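Local coordinates for protein putative phosphatase/phosphodiesterase MPN_349 (PDB 1T71) that binds two iron(III) ions and is probably a phosphatase or phosphodiesterase of the YmdB-like family, perhaps acting on 2',3'-cyclic nucleotides, at residues Y56-L59 with K60-V64. Sequence-based numbering, arbitrary orientation.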
loop_
_atom_site.group_PDB
_atom_site.type_symbol
_atom_site.label_atom_id
_atom_site.label_comp_id
_atom_site.label_asym_id
_atom_site.label_seq_id
_atom_site.Cartn_x
_atom_site.Cartn_y
_atom_site.Cartn_z
ATOM N N TYR A 56 4.629 2.087 -14.236
ATOM C CA TYR A 56 4.439 0.698 -13.857
ATOM C C TYR A 56 5.699 -0.075 -14.234
ATOM O O TYR A 56 6.183 -0.907 -13.466
ATOM C CB TYR A 56 3.225 0.099 -14.567
ATOM C CG TYR A 56 3.242 -1.416 -14.610
ATOM C CD1 TYR A 56 3.884 -2.100 -15.649
ATOM C CD2 TYR A 56 2.664 -2.169 -13.590
ATOM C CE1 TYR A 56 3.948 -3.496 -15.667
ATOM C CE2 TYR A 56 2.729 -3.562 -13.597
ATOM C CZ TYR A 56 3.372 -4.217 -14.635
ATOM O OH TYR A 56 3.451 -5.590 -14.620
ATOM N N GLU A 57 6.240 0.202 -15.415
ATOM C CA GLU A 57 7.453 -0.493 -15.833
ATOM C C GLU A 57 8.636 -0.040 -14.979
ATOM O O GLU A 57 9.508 -0.841 -14.647
ATOM C CB GLU A 57 7.719 -0.274 -17.330
ATOM C CG GLU A 57 6.715 -1.001 -18.244
ATOM C CD GLU A 57 6.671 -2.527 -18.025
ATOM O OE1 GLU A 57 5.803 -3.196 -18.639
ATOM O OE2 GLU A 57 7.502 -3.066 -17.256
ATOM N N PHE A 58 8.659 1.236 -14.606
ATOM C CA PHE A 58 9.732 1.746 -13.755
ATOM C C PHE A 58 9.781 0.940 -12.449
ATOM O O PHE A 58 10.839 0.445 -12.049
ATOM C CB PHE A 58 9.500 3.221 -13.422
ATOM C CG PHE A 58 10.490 3.781 -12.433
ATOM C CD1 PHE A 58 11.584 4.523 -12.866
ATOM C CD2 PHE A 58 10.344 3.539 -11.067
ATOM C CE1 PHE A 58 12.516 5.017 -11.955
ATOM C CE2 PHE A 58 11.269 4.025 -10.152
ATOM C CZ PHE A 58 12.357 4.765 -10.594
ATOM N N LEU A 59 8.636 0.830 -11.779
ATOM C CA LEU A 59 8.563 0.086 -10.524
ATOM C C LEU A 59 8.967 -1.360 -10.753
ATOM O O LEU A 59 9.665 -1.967 -9.945
ATOM C CB LEU A 59 7.141 0.132 -9.948
ATOM C CG LEU A 59 6.702 1.467 -9.345
ATOM C CD1 LEU A 59 5.271 1.343 -8.844
ATOM C CD2 LEU A 59 7.647 1.859 -8.204
ATOM N N LYS A 60 8.519 -1.899 -11.875
ATOM C CA LYS A 60 8.821 -3.269 -12.238
ATOM C C LYS A 60 10.327 -3.460 -12.440
ATOM O O LYS A 60 10.907 -4.442 -11.974
ATOM C CB LYS A 60 8.068 -3.623 -13.518
ATOM C CG LYS A 60 7.788 -5.086 -13.669
ATOM C CD LYS A 60 6.905 -5.594 -12.545
ATOM C CE LYS A 60 6.826 -7.098 -12.608
ATOM N NZ LYS A 60 6.410 -7.522 -13.970
ATOM N N GLU A 61 10.965 -2.519 -13.125
ATOM C CA GLU A 61 12.398 -2.638 -13.363
ATOM C C GLU A 61 13.193 -2.298 -12.116
ATOM O O GLU A 61 14.376 -2.614 -12.027
ATOM C CB GLU A 61 12.836 -1.737 -14.524
ATOM C CG GLU A 61 12.731 -0.233 -14.275
ATOM C CD GLU A 61 13.721 0.283 -13.224
ATOM O OE1 GLU A 61 14.878 -0.212 -13.195
ATOM O OE2 GLU A 61 13.349 1.193 -12.438
ATOM N N ALA A 62 12.544 -1.654 -11.151
ATOM C CA ALA A 62 13.218 -1.282 -9.913
ATOM C C ALA A 62 13.298 -2.461 -8.954
ATOM O O ALA A 62 14.041 -2.416 -7.970
ATOM C CB ALA A 62 12.497 -0.115 -9.249
ATOM N N GLY A 63 12.529 -3.510 -9.231
ATOM C CA GLY A 63 12.555 -4.676 -8.366
ATOM C C GLY A 63 11.224 -5.089 -7.757
ATOM O O GLY A 63 11.155 -6.092 -7.055
ATOM N N VAL A 64 10.162 -4.337 -8.018
ATOM C CA VAL A 64 8.859 -4.685 -7.462
ATOM C C VAL A 64 8.276 -5.901 -8.174
ATOM O O VAL A 64 8.280 -5.964 -9.399
ATOM C CB VAL A 64 7.876 -3.505 -7.586
ATOM C CG1 VAL A 64 6.498 -3.919 -7.095
ATOM C CG2 VAL A 64 8.401 -2.316 -6.787
#
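Lys60 lies alongside Tyr56, one helical turn on, its chain pointing the same way as the phenol. Its N donates to Tyr56 O (3.0 Å), and CG stands anti to that N, which sends the chain along the tyrosine. Bends at chi2 and chi4 bring NZ to 3.6 Å from Tyr56 OH. What joins these two ends is Asp88, which takes a salt bridge from Lys60 NZ and is hydrogen-bonded to Tyr56 OH through its other carboxylate oxygen. Glu57 crosses the lysine stem, its OE2 resting 3.8 Å from Lys60 CB.

Glu61 N gives the next bond, to Glu57 O at 2.7 Å. The Glu61 side chain, poorly ordered, curls back over its own helix, with CG between the backbone N and carbonyl carbon (chi1 67°). OE2 thereby comes over the centre of one face of the Phe58 ring, 3.7 Å above it. The carboxylate plane is turned 69° from the ring, and OE1 forms a salt bridge with Lys23 of helix 15-23.

Ala62 N makes two weak bonds, to Phe58 O and Leu59 O, and its CB approaches the Phe58 ring obliquely. Gly63 then turns the chain with positive phi (122°). Its N makes the weak inner bond of a Schellman motif, to Lys60 O, and Val64 N returns to Leu59 O (3.1 Å) to complete it. Val64 CG2 meets Leu59 CB at 4.2 Å, an apolar contact between the same two residues that the bond joins.

This is the end of helix 53-62 in the beta-alpha-beta unit between strands 37-41 and 66-68, with Leu59 packed on Ile67. Charge is balanced on both flanks, Asp88 holding Lys60 NZ and Tyr56 OH together and Lys23 holding Glu61, while the Schellman bonds close the helix between them.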